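Local coordinates for protein putative isomerase (Streptomyces coelicolor A3, PDB 2OQH) that probably catalyses the dehydration of D-glucarate to 5-dehydro-4-deoxy-D-glucarate, as a barrel enzyme of the enolase superfamily, at residues Asn193-Pro198 with Asp218-Glu223; Pro129-Ile134 with Phe164-Leu169; Gly171-Ala176 with Asn199-Val204; Ala213-Asp218 with Ala237-Pro242; Glu230-Val235 with Asn262-Ile267. One frame throughout, in Å; residues are numbered along the deposited sequence.

Contact 1 (Asn193-Pro198 with Asp218-Glu223)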
# COMPACT_ATOMS: atom_id res chain seq x y z
N ASN A 193 -9.11 -7.81 14.62
CA ASN A 193 -9.19 -8.37 13.27
C ASN A 193 -7.80 -8.95 13.04
O ASN A 193 -6.81 -8.23 13.08
CB ASN A 193 -9.48 -7.27 12.25
CG ASN A 193 -10.91 -6.84 12.25
OD1 ASN A 193 -11.81 -7.66 12.15
ND2 ASN A 193 -11.14 -5.54 12.36
N LEU A 194 -7.73 -10.25 12.82
CA LEU A 194 -6.45 -10.92 12.63
C LEU A 194 -6.22 -11.44 11.21
O LEU A 194 -7.13 -11.99 10.59
CB LEU A 194 -6.35 -12.07 13.63
CG LEU A 194 -5.03 -12.81 13.77
CD1 LEU A 194 -3.93 -11.84 14.15
CD2 LEU A 194 -5.17 -13.89 14.84
N ARG A 195 -4.99 -11.27 10.72
CA ARG A 195 -4.62 -11.68 9.36
C ARG A 195 -3.24 -12.35 9.35
O ARG A 195 -2.47 -12.21 10.30
CB ARG A 195 -4.54 -10.46 8.45
CG ARG A 195 -5.71 -9.49 8.55
CD ARG A 195 -5.35 -8.14 7.94
NE ARG A 195 -6.41 -7.16 8.11
CZ ARG A 195 -6.29 -5.86 7.82
NH1 ARG A 195 -5.14 -5.39 7.34
NH2 ARG A 195 -7.31 -5.04 8.02
N VAL A 196 -2.94 -13.08 8.29
CA VAL A 196 -1.63 -13.72 8.15
C VAL A 196 -1.19 -13.62 6.68
O VAL A 196 -1.97 -13.89 5.77
CB VAL A 196 -1.63 -15.19 8.61
CG1 VAL A 196 -2.70 -15.97 7.90
CG2 VAL A 196 -0.27 -15.81 8.38
N ASP A 197 0.06 -13.23 6.47
CA ASP A 197 0.59 -13.06 5.13
C ASP A 197 1.88 -13.84 4.94
O ASP A 197 2.95 -13.37 5.31
CB ASP A 197 0.85 -11.57 4.87
CG ASP A 197 1.20 -11.28 3.43
OD1 ASP A 197 1.48 -12.22 2.66
OD2 ASP A 197 1.21 -10.08 3.07
N PRO A 198 1.79 -15.06 4.38
CA PRO A 198 2.97 -15.90 4.14
C PRO A 198 3.75 -15.45 2.90
O PRO A 198 4.80 -16.01 2.58
CB PRO A 198 2.37 -17.29 3.94
CG PRO A 198 1.07 -17.23 4.69
CD PRO A 198 0.56 -15.86 4.30
N ASP A 218 -11.29 -17.52 12.99
CA ASP A 218 -12.06 -16.49 12.30
C ASP A 218 -11.24 -15.26 11.90
O ASP A 218 -11.52 -14.14 12.31
CB ASP A 218 -13.26 -16.07 13.15
CG ASP A 218 -14.20 -15.13 12.41
OD1 ASP A 218 -14.43 -15.34 11.19
OD2 ASP A 218 -14.72 -14.19 13.05
N LEU A 219 -10.23 -15.49 11.07
CA LEU A 219 -9.36 -14.41 10.60
C LEU A 219 -10.09 -13.53 9.60
O LEU A 219 -10.94 -14.01 8.86
CB LEU A 219 -8.12 -15.00 9.93
CG LEU A 219 -7.34 -16.08 10.66
CD1 LEU A 219 -6.27 -16.65 9.73
CD2 LEU A 219 -6.71 -15.50 11.92
N GLU A 220 -9.75 -12.25 9.57
CA GLU A 220 -10.36 -11.35 8.61
C GLU A 220 -10.05 -11.91 7.22
O GLU A 220 -10.92 -11.96 6.35
CB GLU A 220 -9.82 -9.93 8.75
CG GLU A 220 -10.36 -8.97 7.72
CD GLU A 220 -10.01 -7.53 8.02
OE1 GLU A 220 -9.03 -7.31 8.77
OE2 GLU A 220 -10.71 -6.63 7.51
N TYR A 221 -8.81 -12.33 7.02
CA TYR A 221 -8.43 -12.97 5.76
C TYR A 221 -7.05 -13.59 5.77
O TYR A 221 -6.20 -13.25 6.58
CB TYR A 221 -8.57 -12.03 4.55
CG TYR A 221 -7.87 -10.69 4.62
CD1 TYR A 221 -6.47 -10.60 4.58
CD2 TYR A 221 -8.60 -9.51 4.67
CE1 TYR A 221 -5.82 -9.36 4.58
CE2 TYR A 221 -7.97 -8.27 4.66
CZ TYR A 221 -6.58 -8.19 4.62
OH TYR A 221 -5.98 -6.95 4.64
N LEU A 222 -6.88 -14.55 4.86
CA LEU A 222 -5.63 -15.26 4.68
C LEU A 222 -5.03 -14.57 3.46
O LEU A 222 -5.60 -14.61 2.37
CB LEU A 222 -5.92 -16.73 4.39
CG LEU A 222 -4.78 -17.69 4.08
CD1 LEU A 222 -3.64 -17.48 5.05
CD2 LEU A 222 -5.29 -19.12 4.15
N GLU A 223 -3.88 -13.92 3.64
CA GLU A 223 -3.25 -13.19 2.55
C GLU A 223 -2.13 -13.92 1.84
O GLU A 223 -1.13 -14.28 2.44
CB GLU A 223 -2.73 -11.85 3.09
CG GLU A 223 -2.42 -10.83 2.02
CD GLU A 223 -1.91 -9.51 2.59
OE1 GLU A 223 -2.41 -9.05 3.64
OE2 GLU A 223 -1.01 -8.91 1.96
O HOH W 1 -10.47 -11.40 12.60
O HOH W 2 -10.36 -4.25 8.82
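Arg195 runs side by side with both Glu220 and Tyr221, pointing the same way as each, and sets the character of this pairing of strands 193-197 and 221-223. Arg195 goes out extended from CG to NE and takes Glu220 side-on: NE (2.7 Å) and NH2 (2.9 Å) both reach Glu220 OE1. That oxygen lies in the guanidinium plane but is met from above its own carboxylate, the two planes being 57° apart. Tyr221, its CG in the crowded position between backbone N and carbonyl carbon (chi1 54°), lays its ring under the arginine chain, with Arg195 CG 4.2 Å from the centroid; its hydroxyl bonds to Asn295. An alanine at Arg195 would take away both N-H donors to Glu220 OE1 and would probably leave Glu220, also salt-bridged to Arg321, less firmly placed. Among the side chains turned the other way, Val196 CG1 and Leu222 CD1 press tightly together at 3.4 Å. Glu223 N bonds to Val196 O at 2.9 Å, and beyond it Asp197 OD2 faces Glu223 OE2 at only 2.7 Å, while Asp197 OD1 accepts from Asn199 N. Two carboxylates this close would probably raise each other's pKa, favouring a shared proton, unless a cation offsets the repulsion. Their place at the strand ends is consistent with the acidic metal-binding positions of enolase relatives.

Contact 2 (Pro129-Ile134 with Phe164-Leu169)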
# COMPACT_ATOMS: atom_id res chain seq x y z
N PRO A 129 -8.24 3.86 9.59
CA PRO A 129 -7.60 2.90 10.49
C PRO A 129 -6.45 2.16 9.80
O PRO A 129 -6.51 1.88 8.60
CB PRO A 129 -8.75 1.95 10.84
CG PRO A 129 -9.97 2.78 10.66
CD PRO A 129 -9.66 3.54 9.40
N ILE A 130 -5.40 1.85 10.56
CA ILE A 130 -4.27 1.12 9.98
C ILE A 130 -4.01 -0.16 10.75
O ILE A 130 -4.55 -0.37 11.83
CB ILE A 130 -2.98 1.98 9.93
CG1 ILE A 130 -2.53 2.36 11.34
CG2 ILE A 130 -3.23 3.22 9.09
CD1 ILE A 130 -1.18 3.03 11.37
N THR A 131 -3.18 -1.02 10.18
CA THR A 131 -2.86 -2.32 10.75
C THR A 131 -1.46 -2.42 11.35
O THR A 131 -0.51 -1.81 10.86
CB THR A 131 -2.97 -3.40 9.66
OG1 THR A 131 -4.23 -3.25 8.98
CG2 THR A 131 -2.86 -4.79 10.25
N ALA A 132 -1.34 -3.22 12.41
CA ALA A 132 -0.07 -3.43 13.08
C ALA A 132 0.54 -4.73 12.57
O ALA A 132 -0.09 -5.78 12.61
CB ALA A 132 -0.28 -3.52 14.59
N LEU A 133 1.78 -4.66 12.08
CA LEU A 133 2.44 -5.86 11.57
C LEU A 133 3.36 -6.48 12.62
O LEU A 133 4.16 -5.78 13.23
CB LEU A 133 3.29 -5.54 10.33
CG LEU A 133 4.20 -6.69 9.86
CD1 LEU A 133 3.37 -7.83 9.26
CD2 LEU A 133 5.19 -6.17 8.82
N ILE A 134 3.23 -7.79 12.82
CA ILE A 134 4.12 -8.46 13.75
C ILE A 134 4.87 -9.56 13.01
O ILE A 134 4.28 -10.31 12.22
CB ILE A 134 3.36 -9.08 14.95
CG1 ILE A 134 2.30 -10.07 14.46
CG2 ILE A 134 2.73 -7.99 15.79
CD1 ILE A 134 1.62 -10.82 15.61
N PHE A 164 -4.46 -0.18 17.56
CA PHE A 164 -4.76 -0.81 16.26
C PHE A 164 -6.03 -1.67 16.27
O PHE A 164 -6.27 -2.41 17.22
CB PHE A 164 -3.58 -1.70 15.85
CG PHE A 164 -2.29 -0.96 15.61
CD1 PHE A 164 -2.04 -0.34 14.39
CD2 PHE A 164 -1.31 -0.88 16.61
CE1 PHE A 164 -0.84 0.34 14.15
CE2 PHE A 164 -0.11 -0.20 16.38
CZ PHE A 164 0.13 0.41 15.15
N ASP A 165 -6.83 -1.59 15.22
CA ASP A 165 -8.04 -2.40 15.14
C ASP A 165 -7.74 -3.74 14.49
O ASP A 165 -8.54 -4.68 14.57
CB ASP A 165 -9.12 -1.71 14.30
CG ASP A 165 -9.39 -0.29 14.72
OD1 ASP A 165 -9.38 0.00 15.94
OD2 ASP A 165 -9.63 0.54 13.81
N ALA A 166 -6.59 -3.83 13.84
CA ALA A 166 -6.22 -5.06 13.16
C ALA A 166 -4.75 -5.40 13.35
O ALA A 166 -3.91 -4.52 13.51
CB ALA A 166 -6.53 -4.94 11.68
N VAL A 167 -4.46 -6.70 13.32
CA VAL A 167 -3.10 -7.19 13.46
C VAL A 167 -2.80 -8.16 12.32
O VAL A 167 -3.65 -8.96 11.94
CB VAL A 167 -2.89 -7.95 14.79
CG1 VAL A 167 -1.50 -8.57 14.82
CG2 VAL A 167 -3.07 -6.99 15.97
N LYS A 168 -1.59 -8.10 11.79
CA LYS A 168 -1.21 -8.97 10.70
C LYS A 168 0.13 -9.65 10.96
O LYS A 168 1.12 -8.99 11.27
CB LYS A 168 -1.16 -8.16 9.40
CG LYS A 168 -0.58 -8.88 8.20
CD LYS A 168 -0.75 -7.99 6.98
CE LYS A 168 0.08 -8.45 5.81
NZ LYS A 168 1.52 -8.23 6.06
N LEU A 169 0.14 -10.97 10.86
CA LEU A 169 1.36 -11.75 11.08
C LEU A 169 2.06 -12.08 9.77
O LEU A 169 1.44 -12.55 8.82
CB LEU A 169 1.05 -13.05 11.81
CG LEU A 169 2.21 -14.05 11.92
CD1 LEU A 169 3.31 -13.49 12.83
CD2 LEU A 169 1.70 -15.37 12.46
O HOH W 3 -6.66 0.60 13.64
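The beta-alpha-beta unit made of strand 127-134, helix 147-162 and strand 166-170 brings two neighbouring parallel strands of the TIM barrel together here. Three backbone bonds join them: Ala132 N to Ala166 O (3.1 Å, nearly straight at 176°), Lys168 N to Ala132 O (2.9 Å) and Ile134 N to Lys168 O (2.9 Å). On the face bearing Thr131 and Leu133, Thr131 CG2, anti to its backbone N, leans over Ala166 O, while Thr131 OG1 bonds to Ile323 O in strand 323-324. Leu133 and Lys168 lie alongside each other, pointing the same way. The face bearing Ala132 and Ile134 meets helix 147-162, where Val158 touches both Ala132 and Phe164. Ile134 CG1 takes the crowded position between backbone N and carbonyl carbon, and from there CD1 crosses obliquely to Val167 CG1 at 3.9 Å. Toward the N-terminal ends the chains separate, and a water spans the gap, donating to Ile130 O (2.9 Å) and accepting from Asp165 N (2.7 Å). Phe164 folds back over the neighbouring strand, Ile130 O lying at the ring's edge; Ala132 CB sits almost centrally over one face, only 3.4 Å from the ring centroid and 13° off its normal.

Contact 3 (Gly171-Ala176 with Asn199-Val204)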
# COMPACT_ATOMS: atom_id res chain seq x y z
N GLY A 171 3.79 -14.44 7.78
CA GLY A 171 4.01 -15.88 7.80
C GLY A 171 5.36 -16.27 7.26
O GLY A 171 6.05 -15.46 6.64
N THR A 172 5.74 -17.52 7.48
CA THR A 172 7.01 -18.04 7.01
C THR A 172 6.78 -19.41 6.37
O THR A 172 5.64 -19.87 6.29
CB THR A 172 7.98 -18.27 8.18
OG1 THR A 172 7.47 -19.34 8.99
CG2 THR A 172 8.11 -17.01 9.03
N THR A 173 7.86 -20.05 5.93
CA THR A 173 7.77 -21.37 5.32
C THR A 173 7.42 -22.41 6.39
O THR A 173 7.20 -23.58 6.08
CB THR A 173 9.09 -21.77 4.66
OG1 THR A 173 10.15 -21.69 5.62
CG2 THR A 173 9.39 -20.87 3.48
N ASP A 174 7.39 -21.97 7.64
CA ASP A 174 7.06 -22.84 8.77
C ASP A 174 5.57 -22.71 9.07
O ASP A 174 5.17 -22.01 10.01
CB ASP A 174 7.91 -22.44 10.00
CG ASP A 174 7.46 -23.11 11.29
OD1 ASP A 174 6.97 -24.26 11.25
OD2 ASP A 174 7.60 -22.47 12.37
N CYS A 175 4.75 -23.38 8.26
CA CYS A 175 3.29 -23.35 8.39
C CYS A 175 2.83 -23.66 9.80
O CYS A 175 2.07 -22.90 10.39
CB CYS A 175 2.63 -24.38 7.48
SG CYS A 175 3.28 -24.42 5.86
N ALA A 176 3.29 -24.79 10.32
CA ALA A 176 2.91 -25.22 11.66
C ALA A 176 3.21 -24.13 12.69
O ALA A 176 2.41 -23.88 13.58
CB ALA A 176 3.64 -26.51 12.04
N ASN A 199 3.24 -14.44 2.21
CA ASN A 199 3.89 -13.93 1.01
C ASN A 199 4.16 -15.05 0.02
O ASN A 199 5.26 -15.17 -0.53
CB ASN A 199 5.20 -13.22 1.37
CG ASN A 199 4.96 -11.91 2.10
OD1 ASN A 199 4.41 -10.96 1.52
ND2 ASN A 199 5.34 -11.86 3.36
N ALA A 200 3.14 -15.87 -0.18
CA ALA A 200 3.20 -16.98 -1.12
C ALA A 200 4.32 -17.97 -0.83
O ALA A 200 4.85 -18.58 -1.75
CB ALA A 200 3.34 -16.43 -2.54
N ALA A 201 4.65 -18.13 0.45
CA ALA A 201 5.71 -19.06 0.82
C ALA A 201 5.23 -20.49 1.06
O ALA A 201 6.03 -21.42 1.11
CB ALA A 201 6.45 -18.55 2.06
N TRP A 202 3.92 -20.69 1.22
CA TRP A 202 3.40 -22.04 1.45
C TRP A 202 3.00 -22.72 0.15
O TRP A 202 2.55 -22.07 -0.80
CB TRP A 202 2.17 -22.04 2.34
CG TRP A 202 2.30 -21.40 3.69
CD1 TRP A 202 3.45 -21.13 4.37
CD2 TRP A 202 1.22 -21.03 4.55
NE1 TRP A 202 3.15 -20.61 5.60
CE2 TRP A 202 1.79 -20.54 5.74
CE3 TRP A 202 -0.18 -21.06 4.43
CZ2 TRP A 202 1.01 -20.09 6.82
CZ3 TRP A 202 -0.96 -20.62 5.50
CH2 TRP A 202 -0.36 -20.14 6.68
N SER A 203 3.13 -24.04 0.12
CA SER A 203 2.73 -24.82 -1.05
C SER A 203 1.21 -24.90 -0.97
O SER A 203 0.63 -24.60 0.07
CB SER A 203 3.31 -26.23 -0.97
OG SER A 203 2.72 -26.97 0.09
N VAL A 204 0.56 -25.31 -2.06
CA VAL A 204 -0.89 -25.40 -2.02
C VAL A 204 -1.38 -26.42 -0.99
O VAL A 204 -2.30 -26.12 -0.21
CB VAL A 204 -1.47 -25.73 -3.40
CG1 VAL A 204 -2.98 -25.81 -3.31
CG2 VAL A 204 -1.07 -24.66 -4.41
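The indole of Trp202 is the flat group at the centre of the contact. Over one face of its five-membered ring sits Cys175 SG, 3.8 Å from that ring's centroid and 15° off the normal, its nearest ring atom being Trp202 CD1 at 3.6 Å: a sulfur-aromatic contact, offset toward the rim of the indole as a whole. At the edge, in the ring plane, Thr172 O receives the indole N-H, NE1 to O at 2.7 Å. The donor stands nearly along the C=O axis, yet the angle at hydrogen is only 136°, consistent with NE1 also bonding to Asp178 OD2, so that one N-H serves two acceptors. Asp178 OD2 takes Thr172 N as well, tying the same threonine from its other backbone atom. Thr173 CA lies near the ring plane too, and its CG2 meets Ala201 CB at 4.0 Å.

The contact joins two successive beta-alpha loops, leading from strands 166-170 and 193-197 into helices 175-188 and 204-214. Thr172 OG1 accepts from Asp174 N (3.0 Å) in an ST turn, which presents Asp174 as N-cap and sets Cys175 in the first turn. Asp174 OD2 is in turn salt-bridged to Arg136. Ser203, next after Trp202, is the N-cap of helix 204-214.

Chemically, a buried indole N-H is satisfied by a carbonyl and a carboxylate together; the negative Asp178 would probably polarise that N-H, while the sulfur lies over the pi face, apart from the polar edge.

Contact 4 (Ala213-Asp218 with Ala237-Pro242)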
# COMPACT_ATOMS: atom_id res chain seq x y z
N ALA A 213 -6.84 -25.57 9.62
CA ALA A 213 -6.54 -25.42 11.04
C ALA A 213 -6.80 -24.00 11.55
O ALA A 213 -7.07 -23.80 12.73
CB ALA A 213 -5.08 -25.79 11.29
N LEU A 214 -6.74 -23.02 10.66
CA LEU A 214 -6.96 -21.62 11.04
C LEU A 214 -8.42 -21.17 11.02
O LEU A 214 -8.75 -20.11 11.56
CB LEU A 214 -6.14 -20.71 10.12
CG LEU A 214 -4.62 -20.85 10.21
CD1 LEU A 214 -3.97 -20.04 9.09
CD2 LEU A 214 -4.13 -20.37 11.57
N GLU A 215 -9.29 -21.97 10.41
CA GLU A 215 -10.71 -21.62 10.33
C GLU A 215 -11.33 -21.33 11.70
O GLU A 215 -12.22 -20.50 11.81
CB GLU A 215 -11.50 -22.73 9.65
CG GLU A 215 -11.01 -23.11 8.27
CD GLU A 215 -11.91 -24.12 7.57
OE1 GLU A 215 -12.44 -25.03 8.25
OE2 GLU A 215 -12.08 -24.00 6.35
N GLU A 216 -10.87 -22.01 12.74
CA GLU A 216 -11.44 -21.80 14.07
C GLU A 216 -11.04 -20.46 14.71
O GLU A 216 -11.55 -20.11 15.77
CB GLU A 216 -11.06 -22.96 15.00
CG GLU A 216 -9.57 -23.11 15.21
CD GLU A 216 -9.23 -24.23 16.19
OE1 GLU A 216 -8.03 -24.39 16.50
OE2 GLU A 216 -10.16 -24.94 16.64
N LEU A 217 -10.14 -19.72 14.06
CA LEU A 217 -9.68 -18.44 14.58
C LEU A 217 -10.42 -17.24 13.96
O LEU A 217 -10.20 -16.09 14.35
CB LEU A 217 -8.17 -18.30 14.35
CG LEU A 217 -7.31 -19.47 14.85
CD1 LEU A 217 -5.85 -19.22 14.53
CD2 LEU A 217 -7.50 -19.65 16.35
N ASP A 218 -11.29 -17.52 12.99
CA ASP A 218 -12.06 -16.49 12.30
C ASP A 218 -11.24 -15.26 11.90
O ASP A 218 -11.52 -14.14 12.31
CB ASP A 218 -13.26 -16.07 13.15
CG ASP A 218 -14.20 -15.13 12.41
OD1 ASP A 218 -14.43 -15.34 11.19
OD2 ASP A 218 -14.72 -14.19 13.05
N ALA A 237 -11.17 -23.02 -2.87
CA ALA A 237 -12.14 -24.09 -3.03
C ALA A 237 -12.29 -24.96 -1.78
O ALA A 237 -13.34 -25.54 -1.54
CB ALA A 237 -11.75 -24.96 -4.21
N LYS A 238 -11.24 -25.04 -0.97
CA LYS A 238 -11.27 -25.88 0.23
C LYS A 238 -11.30 -25.19 1.59
O LYS A 238 -11.95 -25.67 2.52
CB LYS A 238 -10.06 -26.83 0.20
CG LYS A 238 -10.21 -28.03 -0.72
CD LYS A 238 -11.10 -29.09 -0.07
CE LYS A 238 -11.43 -30.23 -1.01
NZ LYS A 238 -10.28 -31.15 -1.26
N VAL A 239 -10.61 -24.06 1.70
CA VAL A 239 -10.50 -23.32 2.95
C VAL A 239 -11.57 -22.25 3.15
O VAL A 239 -11.74 -21.37 2.30
CB VAL A 239 -9.11 -22.66 3.06
CG1 VAL A 239 -9.01 -21.81 4.32
CG2 VAL A 239 -8.03 -23.73 3.06
N ARG A 240 -12.27 -22.32 4.28
CA ARG A 240 -13.34 -21.38 4.60
C ARG A 240 -12.86 -20.13 5.33
O ARG A 240 -13.28 -19.86 6.45
CB ARG A 240 -14.42 -22.06 5.44
CG ARG A 240 -14.99 -23.34 4.86
CD ARG A 240 -16.02 -23.91 5.83
NE ARG A 240 -17.36 -23.50 5.46
CZ ARG A 240 -18.42 -23.54 6.27
NH1 ARG A 240 -18.30 -23.98 7.52
NH2 ARG A 240 -19.60 -23.18 5.80
N ILE A 241 -11.98 -19.39 4.68
CA ILE A 241 -11.45 -18.14 5.22
C ILE A 241 -11.36 -17.19 4.04
O ILE A 241 -10.98 -17.60 2.94
CB ILE A 241 -10.02 -18.33 5.78
CG1 ILE A 241 -9.99 -19.45 6.81
CG2 ILE A 241 -9.55 -17.03 6.41
CD1 ILE A 241 -8.58 -19.79 7.29
N PRO A 242 -11.73 -15.91 4.22
CA PRO A 242 -11.62 -15.02 3.06
C PRO A 242 -10.16 -14.99 2.57
O PRO A 242 -9.23 -14.87 3.37
CB PRO A 242 -12.08 -13.67 3.61
CG PRO A 242 -13.08 -14.07 4.66
CD PRO A 242 -12.38 -15.23 5.35
O HOH W 4 -12.74 -18.56 8.94
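This is a contact between two alpha-to-beta connections of the barrel: the turn after helix 204-214 and the one from helix 228-238 to strand 243-245. Its one direct hydrogen bond joins a side chain to a backbone N-H. Glu215 stretches out beyond CG and offers OE2, through its anti lone pair, to Arg240 N at 2.7 Å and 161°. The same oxygen rests against the start of the arginine chain, with Arg240 CB at 3.2 Å, but the guanidinium leads away and Arg240 NE stays 5.4 Å from Glu215 OE2, so no ion pair forms. A water also links Arg240 O and, weakly, Glu215 O. Arg240 is the centre of an inverse gamma turn, closed by a weak bond from Ile241 N to Val239 O (3.1 Å). An alanine at Glu215 would remove the acceptor of Arg240 N and would probably leave the turn at Arg240 less firmly held. Farther inward, Ile241 CD1 packs on Leu214 CB at 3.8 Å, and its side chain crosses that of Glu215 obliquely. From there Leu214 reaches Val179 and Leu182 of helix 175-188, Arg186 of that helix donates to Leu217 O, and Pro242 passes into strand 243-245 beside Leu222 of strand 221-223.

Contact 5 (Glu230-Val235 with Asn262-Ile267)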
# COMPACT_ATOMS: atom_id res chain seq x y z
N GLU A 230 -3.83 -19.99 -10.03
CA GLU A 230 -4.18 -21.41 -9.98
C GLU A 230 -4.14 -21.94 -8.55
O GLU A 230 -5.12 -22.50 -8.06
CB GLU A 230 -3.22 -22.24 -10.84
CG GLU A 230 -3.36 -23.77 -10.70
CD GLU A 230 -4.77 -24.29 -10.98
OE1 GLU A 230 -5.48 -23.68 -11.81
OE2 GLU A 230 -5.18 -25.32 -10.38
N GLY A 231 -3.02 -21.75 -7.88
CA GLY A 231 -2.89 -22.21 -6.51
C GLY A 231 -3.91 -21.57 -5.59
O GLY A 231 -4.54 -22.25 -4.79
N MSE A 232 -4.07 -20.26 -5.70
CA MSE A 232 -5.02 -19.53 -4.86
C MSE A 232 -6.46 -20.01 -5.04
O MSE A 232 -7.21 -20.11 -4.07
CB MSE A 232 -4.93 -18.02 -5.14
CG MSE A 232 -3.63 -17.37 -4.65
SE MSE A 232 -3.54 -17.20 -2.71
CE MSE A 232 -4.48 -15.52 -2.57
N ALA A 233 -6.84 -20.31 -6.28
CA ALA A 233 -8.19 -20.79 -6.54
C ALA A 233 -8.38 -22.13 -5.82
O ALA A 233 -9.45 -22.39 -5.27
CB ALA A 233 -8.41 -20.97 -8.05
N GLN A 234 -7.34 -22.95 -5.81
CA GLN A 234 -7.42 -24.25 -5.14
C GLN A 234 -7.60 -24.07 -3.63
O GLN A 234 -8.37 -24.79 -3.00
CB GLN A 234 -6.16 -25.07 -5.42
CG GLN A 234 -6.02 -25.58 -6.86
CD GLN A 234 -7.13 -26.54 -7.26
OE1 GLN A 234 -7.59 -27.35 -6.45
NE2 GLN A 234 -7.55 -26.46 -8.51
N VAL A 235 -6.90 -23.10 -3.05
CA VAL A 235 -7.03 -22.87 -1.62
C VAL A 235 -8.46 -22.41 -1.30
O VAL A 235 -9.08 -22.91 -0.37
CB VAL A 235 -6.04 -21.82 -1.11
CG1 VAL A 235 -6.27 -21.56 0.37
CG2 VAL A 235 -4.61 -22.30 -1.34
N ASN A 262 -12.28 -17.99 -9.88
CA ASN A 262 -12.66 -17.82 -8.48
C ASN A 262 -11.46 -17.95 -7.55
O ASN A 262 -11.49 -18.69 -6.57
CB ASN A 262 -13.70 -18.87 -8.09
CG ASN A 262 -14.99 -18.70 -8.86
OD1 ASN A 262 -15.67 -17.69 -8.73
ND2 ASN A 262 -15.32 -19.69 -9.68
N ALA A 263 -10.41 -17.19 -7.85
CA ALA A 263 -9.17 -17.23 -7.09
C ALA A 263 -9.08 -16.41 -5.81
O ALA A 263 -8.30 -16.75 -4.93
CB ALA A 263 -8.00 -16.86 -8.00
N VAL A 264 -9.87 -15.34 -5.69
CA VAL A 264 -9.78 -14.49 -4.51
C VAL A 264 -11.11 -13.90 -4.02
O VAL A 264 -12.07 -13.80 -4.77
CB VAL A 264 -8.81 -13.32 -4.75
CG1 VAL A 264 -7.43 -13.85 -5.19
CG2 VAL A 264 -9.37 -12.39 -5.81
N ASP A 265 -11.12 -13.49 -2.75
CA ASP A 265 -12.31 -12.89 -2.13
C ASP A 265 -12.07 -11.43 -1.80
O ASP A 265 -13.00 -10.64 -1.67
CB ASP A 265 -12.67 -13.63 -0.84
CG ASP A 265 -12.91 -15.11 -1.06
OD1 ASP A 265 -13.87 -15.45 -1.79
OD2 ASP A 265 -12.14 -15.93 -0.50
N VAL A 266 -10.80 -11.08 -1.63
CA VAL A 266 -10.40 -9.72 -1.29
C VAL A 266 -9.15 -9.33 -2.07
O VAL A 266 -8.20 -10.11 -2.15
CB VAL A 266 -10.09 -9.60 0.23
CG1 VAL A 266 -9.70 -8.17 0.58
CG2 VAL A 266 -11.30 -10.05 1.05
N ILE A 267 -9.15 -8.13 -2.64
CA ILE A 267 -7.99 -7.66 -3.38
C ILE A 267 -7.38 -6.43 -2.73
O ILE A 267 -8.09 -5.56 -2.24
CB ILE A 267 -8.34 -7.31 -4.84
CG1 ILE A 267 -8.85 -8.55 -5.57
CG2 ILE A 267 -7.11 -6.76 -5.54
CD1 ILE A 267 -9.22 -8.29 -7.02
O HOH W 5 -11.88 -21.32 -6.16
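Where residues 230-235 of helix 228-238 press on the loop ahead of strand 266-269, backbone nearly meets backbone: Ala233 CA and Ala263 CA are 3.7 Å apart, an approach that two methyl side chains permit. Their CB atoms lie 4.1 Å from one another, and Met232 CB sits 3.6 Å from Ala263 O. That carbonyl is buried by the contact and has no polar partner in the model. Met232, modelled as selenomethionine, starts with CG anti to its carbonyl carbon and then bends at chi2 (-72°) and chi3 (-86°). The bends bring its CE to Val264 CG1, a looser touch at 4.3 Å, and the chain also meets Pro225, Cys226, Leu243 and Thr245.

In the TIM barrel this joins outer helix 228-238 to the loop between the next helix, 252-260, and strand 266-269; that helix ends in a Schellman motif at Asn262, whose positive phi (50°) turns the chain toward the strand. Farther along the loop Asp265 ties it to its neighbours, OD1 salt-bridged to Lys236 and OD2 accepting from Leu243 N.

The outer side is wetter. No direct hydrogen bond joins the two segments; instead a water donates to Ala233 O at 2.8 Å and to Asn262 O at 2.7 Å, while the side chain of Asn262 leads away. Farther out on the helix, exposed Gln234 turns from the loop altogether and donates through NE2 to Glu230 OE2, one turn back, at 3.2 Å.

How the contacts relate
From the N terminus, contact 2 closes the loop round helix 147-162 before any other opens. Then the loops overlap without nesting. Contact 3, closing round helix 175-188 and strand 193-197, crosses contact 1, which closes round helix 204-214. Contact 1 crosses contact 4, sharing Asp218; contact 4 closes round strand 221-223 and most of helix 228-238, and crosses contact 5, which closes round strand 243-245 and helix 252-260. Probable backbone bonds tie contact 1 to its neighbours: Val167 N to Asn193 O (contact 2), Gly171 N to Asp197 O (contact 3), Leu222 N to Pro242 O (contact 4). Contacts 4 and 5 share helix 228-238. All five together follow the barrel from strand 127-134 to strand 266-269.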